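Local coordinates for putative lipoprotein (Bacteroides thetaiotaomicron, PDB 4Q1Z), which is of unknown function but is a putative two-domain lipoprotein of the DUF4876 family, probably held at the bacterial cell envelope by a lipid anchor, at residues A[144-155]-A[173-184]; A[129-137]-A[384-392]. All coordinates share one frame; numbering follows the deposited sequence.

Contact 1. Residues A[144-155]-A[173-184]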
loop_
_atom_site.group_PDB
_atom_site.type_symbol
_atom_site.label_atom_id
_atom_site.label_comp_id
_atom_site.label_asym_id
_atom_site.label_seq_id
_atom_site.Cartn_x
_atom_site.Cartn_y
_atom_site.Cartn_z
ATOM N N LEU A 144 -9.995 4.842 4.803
ATOM C CA LEU A 144 -9.835 4.971 3.352
ATOM C C LEU A 144 -10.631 6.126 2.755
ATOM O O LEU A 144 -10.351 6.521 1.632
ATOM C CB LEU A 144 -10.262 3.675 2.640
ATOM C CG LEU A 144 -9.391 2.443 2.832
ATOM C CD1 LEU A 144 -10.118 1.245 2.327
ATOM C CD2 LEU A 144 -8.039 2.593 2.122
ATOM N N ASP A 145 -11.592 6.674 3.488
ATOM C CA ASP A 145 -12.469 7.745 3.014
ATOM C C ASP A 145 -11.718 8.889 2.322
ATOM O O ASP A 145 -10.812 9.485 2.898
ATOM C CB ASP A 145 -13.286 8.311 4.181
ATOM C CG ASP A 145 -14.055 7.274 4.943
ATOM O OD1 ASP A 145 -13.459 6.244 5.302
ATOM O OD2 ASP A 145 -15.256 7.489 5.178
ATOM N N GLY A 146 -12.111 9.179 1.093
ATOM C CA GLY A 146 -11.561 10.281 0.314
ATOM C C GLY A 146 -10.127 10.189 -0.160
ATOM O O GLY A 146 -9.606 11.185 -0.678
ATOM N N ILE A 147 -9.460 9.018 0.047
ATOM C CA ILE A 147 -8.105 8.779 -0.443
ATOM C C ILE A 147 -8.254 8.614 -1.955
ATOM O O ILE A 147 -9.267 8.072 -2.419
ATOM C CB ILE A 147 -7.417 7.580 0.263
ATOM C CG1 ILE A 147 -6.919 7.998 1.664
ATOM C CG2 ILE A 147 -6.248 7.020 -0.570
ATOM C CD1 ILE A 147 -6.444 6.900 2.510
ATOM N N TYR A 148 -7.286 9.149 -2.717
ATOM C CA TYR A 148 -7.304 9.129 -4.168
ATOM C C TYR A 148 -6.509 7.990 -4.745
ATOM O O TYR A 148 -5.558 7.519 -4.131
ATOM C CB TYR A 148 -6.729 10.435 -4.697
ATOM C CG TYR A 148 -7.571 11.643 -4.386
ATOM C CD1 TYR A 148 -7.392 12.355 -3.206
ATOM C CD2 TYR A 148 -8.555 12.078 -5.272
ATOM C CE1 TYR A 148 -8.178 13.462 -2.906
ATOM C CE2 TYR A 148 -9.356 13.175 -4.978
ATOM C CZ TYR A 148 -9.159 13.872 -3.796
ATOM O OH TYR A 148 -9.948 14.959 -3.492
ATOM N N PHE A 149 -6.892 7.585 -5.960
ATOM C CA PHE A 149 -6.277 6.579 -6.810
ATOM C C PHE A 149 -6.115 7.175 -8.174
ATOM O O PHE A 149 -7.098 7.665 -8.726
ATOM C CB PHE A 149 -7.150 5.298 -6.891
ATOM C CG PHE A 149 -6.562 4.209 -7.756
ATOM C CD1 PHE A 149 -6.567 4.319 -9.153
ATOM C CD2 PHE A 149 -6.021 3.061 -7.184
ATOM C CE1 PHE A 149 -5.959 3.350 -9.955
ATOM C CE2 PHE A 149 -5.463 2.057 -7.989
ATOM C CZ PHE A 149 -5.430 2.213 -9.370
ATOM N N ALA A 150 -4.911 7.067 -8.754
ATOM C CA ALA A 150 -4.638 7.533 -10.103
ATOM C C ALA A 150 -3.647 6.624 -10.853
ATOM O O ALA A 150 -2.806 5.949 -10.242
ATOM C CB ALA A 150 -4.086 8.964 -10.064
ATOM N N ASN A 151 -3.762 6.631 -12.193
ATOM C CA ASN A 151 -2.796 6.037 -13.112
ATOM C C ASN A 151 -2.095 7.228 -13.765
ATOM O O ASN A 151 -2.714 8.278 -13.962
ATOM C CB ASN A 151 -3.412 5.049 -14.124
ATOM C CG ASN A 151 -4.239 5.668 -15.215
ATOM O OD1 ASN A 151 -5.344 6.125 -14.982
ATOM N ND2 ASN A 151 -3.729 5.678 -16.436
ATOM N N LEU A 152 -0.806 7.124 -13.998
ATOM C CA LEU A 152 -0.075 8.265 -14.541
ATOM C C LEU A 152 0.078 8.158 -16.039
ATOM O O LEU A 152 -0.046 7.073 -16.596
ATOM C CB LEU A 152 1.335 8.442 -13.883
ATOM C CG LEU A 152 1.504 8.290 -12.358
ATOM C CD1 LEU A 152 2.913 8.530 -11.993
ATOM C CD2 LEU A 152 0.636 9.274 -11.571
ATOM N N THR A 153 0.403 9.293 -16.671
ATOM C CA THR A 153 0.700 9.412 -18.091
ATOM C C THR A 153 2.246 9.440 -18.317
ATOM O O THR A 153 2.967 9.977 -17.461
ATOM C CB THR A 153 0.031 10.668 -18.678
ATOM O OG1 THR A 153 0.071 10.595 -20.114
ATOM C CG2 THR A 153 0.676 11.959 -18.212
ATOM N N PRO A 154 2.781 8.946 -19.470
ATOM C CA PRO A 154 2.106 8.218 -20.580
ATOM C C PRO A 154 1.508 6.907 -20.076
ATOM O O PRO A 154 2.209 6.203 -19.359
ATOM C CB PRO A 154 3.261 7.969 -21.580
ATOM C CG PRO A 154 4.308 8.987 -21.217
ATOM C CD PRO A 154 4.229 9.056 -19.732
ATOM N N GLY A 155 0.226 6.637 -20.387
ATOM C CA GLY A 155 -0.500 5.421 -20.009
ATOM C C GLY A 155 0.338 4.167 -20.145
ATOM O O GLY A 155 0.499 3.427 -19.179
ATOM N N ALA A 173 3.738 14.325 -10.066
ATOM C CA ALA A 173 3.447 13.192 -10.920
ATOM C C ALA A 173 2.231 13.660 -11.760
ATOM O O ALA A 173 1.505 14.564 -11.329
ATOM C CB ALA A 173 3.140 11.957 -10.082
ATOM N N TYR A 174 2.053 13.148 -12.970
ATOM C CA TYR A 174 0.988 13.650 -13.840
ATOM C C TYR A 174 -0.018 12.552 -14.164
ATOM O O TYR A 174 0.319 11.577 -14.826
ATOM C CB TYR A 174 1.620 14.270 -15.095
ATOM C CG TYR A 174 2.469 15.476 -14.739
ATOM C CD1 TYR A 174 3.801 15.328 -14.349
ATOM C CD2 TYR A 174 1.932 16.761 -14.752
ATOM C CE1 TYR A 174 4.563 16.423 -13.948
ATOM C CE2 TYR A 174 2.686 17.862 -14.354
ATOM C CZ TYR A 174 4.007 17.693 -13.978
ATOM O OH TYR A 174 4.764 18.786 -13.636
ATOM N N GLY A 175 -1.222 12.704 -13.611
ATOM C CA GLY A 175 -2.300 11.723 -13.708
ATOM C C GLY A 175 -3.154 11.826 -14.950
ATOM O O GLY A 175 -3.554 12.928 -15.358
ATOM N N GLU A 176 -3.431 10.647 -15.544
ATOM C CA GLU A 176 -4.275 10.452 -16.710
ATOM C C GLU A 176 -5.744 10.513 -16.244
ATOM O O GLU A 176 -6.514 11.363 -16.725
ATOM C CB GLU A 176 -3.936 9.119 -17.383
ATOM C CG GLU A 176 -4.639 8.911 -18.711
ATOM C CD GLU A 176 -4.664 7.467 -19.154
ATOM O OE1 GLU A 176 -3.650 7.014 -19.732
ATOM O OE2 GLU A 176 -5.680 6.778 -18.898
ATOM N N ARG A 177 -6.108 9.619 -15.271
ATOM C CA ARG A 177 -7.430 9.532 -14.622
ATOM C C ARG A 177 -7.245 9.424 -13.097
ATOM O O ARG A 177 -6.297 8.796 -12.631
ATOM C CB ARG A 177 -8.285 8.370 -15.172
ATOM C CG ARG A 177 -9.772 8.580 -14.891
ATOM C CD ARG A 177 -10.639 7.412 -15.299
ATOM N NE ARG A 177 -10.593 7.133 -16.739
ATOM C CZ ARG A 177 -11.462 7.609 -17.632
ATOM N NH1 ARG A 177 -12.443 8.418 -17.251
ATOM N NH2 ARG A 177 -11.344 7.292 -18.913
ATOM N N VAL A 178 -8.111 10.103 -12.340
ATOM C CA VAL A 178 -8.107 10.183 -10.864
ATOM C C VAL A 178 -9.495 9.770 -10.337
ATOM O O VAL A 178 -10.526 10.194 -10.868
ATOM C CB VAL A 178 -7.707 11.602 -10.311
ATOM C CG1 VAL A 178 -7.443 11.554 -8.810
ATOM C CG2 VAL A 178 -6.513 12.219 -11.064
ATOM N N TRP A 179 -9.495 8.899 -9.334
ATOM C CA TRP A 179 -10.656 8.413 -8.596
ATOM C C TRP A 179 -10.412 8.687 -7.125
ATOM O O TRP A 179 -9.271 8.945 -6.724
ATOM C CB TRP A 179 -10.884 6.894 -8.804
ATOM C CG TRP A 179 -11.065 6.444 -10.216
ATOM C CD1 TRP A 179 -10.080 6.118 -11.109
ATOM C CD2 TRP A 179 -12.312 6.156 -10.868
ATOM N NE1 TRP A 179 -10.641 5.727 -12.304
ATOM C CE2 TRP A 179 -12.010 5.688 -12.164
ATOM C CE3 TRP A 179 -13.663 6.249 -10.482
ATOM C CZ2 TRP A 179 -13.012 5.275 -13.063
ATOM C CZ3 TRP A 179 -14.653 5.909 -11.398
ATOM C CH2 TRP A 179 -14.322 5.417 -12.667
ATOM N N LYS A 180 -11.469 8.607 -6.314
ATOM C CA LYS A 180 -11.344 8.699 -4.862
ATOM C C LYS A 180 -12.306 7.730 -4.204
ATOM O O LYS A 180 -13.294 7.303 -4.802
ATOM C CB LYS A 180 -11.498 10.134 -4.305
ATOM C CG LYS A 180 -12.895 10.719 -4.240
ATOM C CD LYS A 180 -12.810 12.076 -3.576
ATOM C CE LYS A 180 -14.077 12.865 -3.727
ATOM N NZ LYS A 180 -14.007 14.147 -2.981
ATOM N N PHE A 181 -12.003 7.364 -2.980
ATOM C CA PHE A 181 -12.900 6.522 -2.223
ATOM C C PHE A 181 -14.052 7.400 -1.755
ATOM O O PHE A 181 -13.802 8.547 -1.349
ATOM C CB PHE A 181 -12.165 5.885 -1.020
ATOM C CG PHE A 181 -11.239 4.737 -1.360
ATOM C CD1 PHE A 181 -11.709 3.429 -1.394
ATOM C CD2 PHE A 181 -9.883 4.959 -1.598
ATOM C CE1 PHE A 181 -10.850 2.364 -1.678
ATOM C CE2 PHE A 181 -9.012 3.884 -1.857
ATOM C CZ PHE A 181 -9.511 2.599 -1.920
ATOM N N PRO A 182 -15.315 6.902 -1.768
ATOM C CA PRO A 182 -16.413 7.681 -1.150
ATOM C C PRO A 182 -16.276 7.687 0.396
ATOM O O PRO A 182 -15.280 7.187 0.936
ATOM C CB PRO A 182 -17.666 6.937 -1.624
ATOM C CG PRO A 182 -17.226 5.541 -1.840
ATOM C CD PRO A 182 -15.776 5.569 -2.219
ATOM N N GLY A 183 -17.259 8.238 1.101
ATOM C CA GLY A 183 -17.238 8.281 2.563
ATOM C C GLY A 183 -17.032 9.658 3.158
ATOM O O GLY A 183 -16.274 10.474 2.621
ATOM N N ASN A 184 -17.702 9.906 4.296
ATOM C CA ASN A 184 -17.726 11.173 5.045
ATOM C C ASN A 184 -16.413 11.444 5.811
ATOM O O ASN A 184 -16.151 12.589 6.180
ATOM C CB ASN A 184 -18.929 11.195 6.037
ATOM C CG ASN A 184 -18.731 10.408 7.338
ATOM O OD1 ASN A 184 -18.226 9.272 7.367
ATOM N ND2 ASN A 184 -19.128 11.001 8.457
HETATM O O HOH W 1 -11.322 13.198 -0.983
HETATM O O HOH W 2 -12.067 15.853 -5.338
#
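Tyr-148 and Lys-180 lie side by side on one face of an antiparallel strand pair, pointing the same way. CD2 of Tyr-148 sits 3.7 Å from CB of Lys-180, and CE2 follows the lysine out to CD, whose CG stands between the backbone N and the carbonyl carbon with the chain extended beyond. A water bridges the polar ends, 2.9 Å from Tyr-148 OH and only weakly bound to Lys-180 NZ. CD2 also meets CG1 of Val-178, at 3.7 Å, so an alanine in place of Tyr-148 would probably leave the valine methyl and the lysine chain without their packing surface and the water without the phenol OH.

Phe-149 and Trp-179 occupy the opposite face. Trp-179 N meets Phe-149 O nearly along the carbonyl axis and Phe-149 N meets Trp-179 O from above the carbonyl plane, each at 2.8 Å. CD1 of Phe-149 and CD1 of Trp-179 come within 4.4 Å, the indole carbon oblique to the phenyl ring. Near the type II turn Leu-144 to Ile-147, CB of Leu-144 stands over the centre of the Phe-181 ring in a CH-pi contact. The Asn-151 amide and Glu-176 carboxylate are turned 85° apart, joined by a weak ND2-to-OE2 bond; Tyr-257 holds Asn-151 OD1. At Glu-176 the chain turns a corner: strand 173-175, before it, runs at 101° to strand 148-152, and strand 177-180, after it, at 160°. Strands 148-152 and 177-180 are antiparallel neighbours inside the large mixed sheet, the second segment arriving from the three-stranded sheet where 172-175 pairs with 299-303.

Contact 2. Residues A[129-137]-A[384-392]; sequences DQFYEIYNN and PVMRRNGAK
The contact packs a loop onto one face of an interior strand of the large mixed sheet: Phe-131 and Glu-133 of strand 131-136, with Tyr-135 beyond them, receive the irregular segment 384-392 that follows strand 378-382. Selenomethionine Met-386 supplies a Met-aromatic contact. Its CG lies over one face of the Phe-131 ring, 4.1 Å from the centroid and offset toward the rim, while SE stands almost on the ring normal at a longer 5.0 Å. At the edge of the same ring, Pro-384 CB approaches CE2 at 4.0 Å and the carbonyl O of Val-385 comes near CZ, so one aromatic group is met from two directions.

Glu-133 provides the polar link. With CG anti to the backbone N (chi1 -179°) and the chain extended, its carboxylate is carried out to the loop backbone, where OE1 accepts the N-H of Arg-387 at 2.9 Å. This bond is nearly straight (171°) and arrives on the syn side, 22° out of the carboxylate plane. A water 2.8 Å from OE1 of Glu-133 accepts the N-H of Arg-388 and probably links the two. The other oxygen, OE2, has CB of Ala-391 at 3.7 Å and is held by Ser-195 and by a salt bridge to Lys-111; this nearby positive charge would be expected to favour the ionised carboxylate.

Salt bridges from Arg-387 to Glu-222 and from Arg-388 to Glu-112 fasten the loop further. Strand 131-136 itself runs between strands 108-114 and 195-199, and both neighbours share in the packing: Phe-131 touches Ile-197, Pro-384 touches Tyr-114, and Ala-391 rests on Ser-195.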
loop_
_atom_site.group_PDB
_atom_site.type_symbol
_atom_site.label_atom_id
_atom_site.label_comp_id
_atom_site.label_asym_id
_atom_site.label_seq_id
_atom_site.Cartn_x
_atom_site.Cartn_y
_atom_site.Cartn_z
ATOM N N ASP A 129 -10.421 -8.447 -15.937
ATOM C CA ASP A 129 -10.100 -9.083 -14.654
ATOM C C ASP A 129 -9.110 -8.228 -13.780
ATOM O O ASP A 129 -8.778 -8.643 -12.670
ATOM C CB ASP A 129 -9.581 -10.527 -14.862
ATOM C CG ASP A 129 -8.507 -10.719 -15.920
ATOM O OD1 ASP A 129 -7.986 -9.696 -16.445
ATOM O OD2 ASP A 129 -8.117 -11.883 -16.159
ATOM N N GLN A 130 -8.706 -7.028 -14.259
ATOM C CA GLN A 130 -7.790 -6.106 -13.564
ATOM C C GLN A 130 -8.228 -5.804 -12.113
ATOM O O GLN A 130 -9.407 -5.546 -11.871
ATOM C CB GLN A 130 -7.670 -4.763 -14.323
ATOM C CG GLN A 130 -7.012 -4.858 -15.690
ATOM C CD GLN A 130 -6.678 -3.498 -16.286
ATOM O OE1 GLN A 130 -7.448 -2.527 -16.211
ATOM N NE2 GLN A 130 -5.531 -3.418 -16.947
ATOM N N PHE A 131 -7.285 -5.827 -11.164
ATOM C CA PHE A 131 -7.545 -5.507 -9.763
ATOM C C PHE A 131 -6.261 -4.987 -9.083
ATOM O O PHE A 131 -5.142 -5.241 -9.543
ATOM C CB PHE A 131 -8.177 -6.688 -8.979
ATOM C CG PHE A 131 -7.228 -7.762 -8.494
ATOM C CD1 PHE A 131 -6.620 -7.664 -7.243
ATOM C CD2 PHE A 131 -6.926 -8.863 -9.294
ATOM C CE1 PHE A 131 -5.739 -8.658 -6.791
ATOM C CE2 PHE A 131 -6.058 -9.863 -8.836
ATOM C CZ PHE A 131 -5.485 -9.759 -7.579
ATOM N N TYR A 132 -6.463 -4.246 -7.977
ATOM C CA TYR A 132 -5.492 -3.541 -7.134
ATOM C C TYR A 132 -5.838 -3.819 -5.702
ATOM O O TYR A 132 -6.949 -3.507 -5.285
ATOM C CB TYR A 132 -5.571 -2.001 -7.400
ATOM C CG TYR A 132 -5.601 -1.646 -8.871
ATOM C CD1 TYR A 132 -6.809 -1.554 -9.563
ATOM C CD2 TYR A 132 -4.422 -1.488 -9.592
ATOM C CE1 TYR A 132 -6.841 -1.300 -10.928
ATOM C CE2 TYR A 132 -4.443 -1.246 -10.962
ATOM C CZ TYR A 132 -5.657 -1.131 -11.623
ATOM O OH TYR A 132 -5.688 -0.850 -12.969
ATOM N N GLU A 133 -4.939 -4.468 -4.968
ATOM C CA GLU A 133 -5.172 -4.797 -3.572
ATOM C C GLU A 133 -4.260 -3.925 -2.713
ATOM O O GLU A 133 -3.051 -3.946 -2.868
ATOM C CB GLU A 133 -4.991 -6.288 -3.316
ATOM C CG GLU A 133 -5.237 -6.695 -1.877
ATOM C CD GLU A 133 -5.213 -8.185 -1.590
ATOM O OE1 GLU A 133 -5.451 -8.986 -2.523
ATOM O OE2 GLU A 133 -4.945 -8.550 -0.422
ATOM N N ILE A 134 -4.892 -3.118 -1.858
ATOM C CA ILE A 134 -4.380 -2.125 -0.907
ATOM C C ILE A 134 -4.385 -2.777 0.473
ATOM O O ILE A 134 -5.367 -3.412 0.817
ATOM C CB ILE A 134 -5.336 -0.885 -1.041
ATOM C CG1 ILE A 134 -5.052 -0.103 -2.305
ATOM C CG2 ILE A 134 -5.421 0.020 0.179
ATOM C CD1 ILE A 134 -3.571 0.063 -2.544
ATOM N N TYR A 135 -3.285 -2.665 1.239
ATOM C CA TYR A 135 -3.135 -3.299 2.558
ATOM C C TYR A 135 -2.770 -2.291 3.649
ATOM O O TYR A 135 -1.929 -1.414 3.434
ATOM C CB TYR A 135 -2.050 -4.397 2.466
ATOM C CG TYR A 135 -1.755 -5.215 3.718
ATOM C CD1 TYR A 135 -2.560 -6.295 4.077
ATOM C CD2 TYR A 135 -0.589 -5.002 4.456
ATOM C CE1 TYR A 135 -2.260 -7.089 5.189
ATOM C CE2 TYR A 135 -0.285 -5.780 5.577
ATOM C CZ TYR A 135 -1.115 -6.834 5.929
ATOM O OH TYR A 135 -0.814 -7.619 7.022
ATOM N N ASN A 136 -3.389 -2.443 4.835
ATOM C CA ASN A 136 -3.041 -1.632 5.993
ATOM C C ASN A 136 -1.845 -2.313 6.631
ATOM O O ASN A 136 -1.988 -3.344 7.311
ATOM C CB ASN A 136 -4.203 -1.451 6.955
ATOM C CG ASN A 136 -3.888 -0.583 8.163
ATOM O OD1 ASN A 136 -2.737 -0.236 8.445
ATOM N ND2 ASN A 136 -4.912 -0.205 8.908
ATOM N N ASN A 137 -0.653 -1.773 6.327
ATOM C CA ASN A 137 0.649 -2.281 6.774
ATOM C C ASN A 137 1.105 -1.616 8.109
ATOM O O ASN A 137 2.132 -1.996 8.671
ATOM C CB ASN A 137 1.652 -2.003 5.644
ATOM C CG ASN A 137 2.817 -2.930 5.534
ATOM O OD1 ASN A 137 2.695 -4.159 5.596
ATOM N ND2 ASN A 137 3.972 -2.348 5.292
ATOM N N PRO A 384 -2.136 -14.487 -10.114
ATOM C CA PRO A 384 -2.878 -13.566 -9.228
ATOM C C PRO A 384 -3.722 -14.282 -8.195
ATOM O O PRO A 384 -4.333 -15.311 -8.493
ATOM C CB PRO A 384 -3.739 -12.765 -10.202
ATOM C CG PRO A 384 -2.955 -12.800 -11.452
ATOM C CD PRO A 384 -2.436 -14.186 -11.526
ATOM N N VAL A 385 -3.655 -13.778 -6.951
ATOM C CA VAL A 385 -4.415 -14.279 -5.801
ATOM C C VAL A 385 -5.004 -13.081 -5.079
ATOM O O VAL A 385 -4.312 -12.081 -4.906
ATOM C CB VAL A 385 -3.573 -15.186 -4.845
ATOM C CG1 VAL A 385 -4.328 -15.498 -3.553
ATOM C CG2 VAL A 385 -3.154 -16.490 -5.534
HETATM N N MSE A 386 -6.285 -13.175 -4.669
HETATM C CA MSE A 386 -6.949 -12.133 -3.879
HETATM C C MSE A 386 -6.858 -12.481 -2.389
HETATM O O MSE A 386 -7.223 -13.602 -1.998
HETATM C CB MSE A 386 -8.400 -11.960 -4.307
HETATM C CG MSE A 386 -8.563 -10.960 -5.432
HETATM SE SE MSE A 386 -10.289 -11.199 -6.244
HETATM C CE MSE A 386 -11.480 -10.403 -4.954
ATOM N N ARG A 387 -6.359 -11.521 -1.563
ATOM C CA ARG A 387 -6.174 -11.658 -0.116
ATOM C C ARG A 387 -5.137 -12.783 0.175
ATOM O O ARG A 387 -5.339 -13.646 1.034
ATOM C CB ARG A 387 -7.524 -11.879 0.615
ATOM C CG ARG A 387 -8.458 -10.667 0.543
ATOM C CD ARG A 387 -9.828 -10.946 1.121
ATOM N NE ARG A 387 -10.792 -9.943 0.672
ATOM C CZ ARG A 387 -11.716 -10.141 -0.262
ATOM N NH1 ARG A 387 -11.862 -11.336 -0.816
ATOM N NH2 ARG A 387 -12.528 -9.155 -0.622
ATOM N N ARG A 388 -4.011 -12.748 -0.555
ATOM C CA ARG A 388 -2.905 -13.693 -0.394
ATOM C C ARG A 388 -2.293 -13.516 1.003
ATOM O O ARG A 388 -2.354 -12.411 1.554
ATOM C CB ARG A 388 -1.844 -13.472 -1.499
ATOM C CG ARG A 388 -0.806 -14.592 -1.617
ATOM C CD ARG A 388 0.426 -14.184 -2.394
ATOM N NE ARG A 388 0.105 -13.800 -3.768
ATOM C CZ ARG A 388 0.092 -14.629 -4.807
ATOM N NH1 ARG A 388 0.384 -15.917 -4.644
ATOM N NH2 ARG A 388 -0.206 -14.180 -6.016
ATOM N N ASN A 389 -1.724 -14.608 1.573
ATOM C CA ASN A 389 -1.092 -14.677 2.904
ATOM C C ASN A 389 -2.041 -14.195 4.002
ATOM O O ASN A 389 -1.630 -13.420 4.871
ATOM C CB ASN A 389 0.236 -13.883 2.987
ATOM C CG ASN A 389 1.152 -13.995 1.811
ATOM O OD1 ASN A 389 1.391 -15.077 1.269
ATOM N ND2 ASN A 389 1.734 -12.869 1.428
ATOM N N GLY A 390 -3.295 -14.637 3.928
ATOM C CA GLY A 390 -4.330 -14.337 4.904
ATOM C C GLY A 390 -4.654 -12.883 5.164
ATOM O O GLY A 390 -4.902 -12.515 6.310
ATOM N N ALA A 391 -4.676 -12.042 4.129
ATOM C CA ALA A 391 -5.118 -10.659 4.305
ATOM C C ALA A 391 -6.631 -10.698 4.631
ATOM O O ALA A 391 -7.361 -11.519 4.062
ATOM C CB ALA A 391 -4.832 -9.858 3.051
ATOM N N LYS A 392 -7.080 -9.922 5.624
ATOM C CA LYS A 392 -8.472 -9.994 6.066
ATOM C C LYS A 392 -9.400 -9.013 5.332
ATOM O O LYS A 392 -9.030 -7.884 5.011
ATOM C CB LYS A 392 -8.568 -9.786 7.594
HETATM O O HOH W 3 -3.168 -10.635 -2.526
#

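Overall arrangement
From the N terminus, the chain first forms the seven-stranded sheet of residues 11-105, then enters the larger mixed sheet to which both contacts belong. Strand 131-136 opens contact 2, which closes only at 384-392, 247 residues later. Contact 1 is nested inside that long loop and closes a short one, joining 144-155 to 173-184 across 17 intervening residues. Their centres are 18 Å apart, yet the two meet directly: Phe-149 CE2 packs 3.8 Å from Tyr-132 CG, and Leu-144 CD2 lies near Ile-134 CG2. Contact 1 therefore ties neighbouring strands within the sheet and leads to strand 299-303, whereas contact 2 fixes the late segment after strand 378-382 over it.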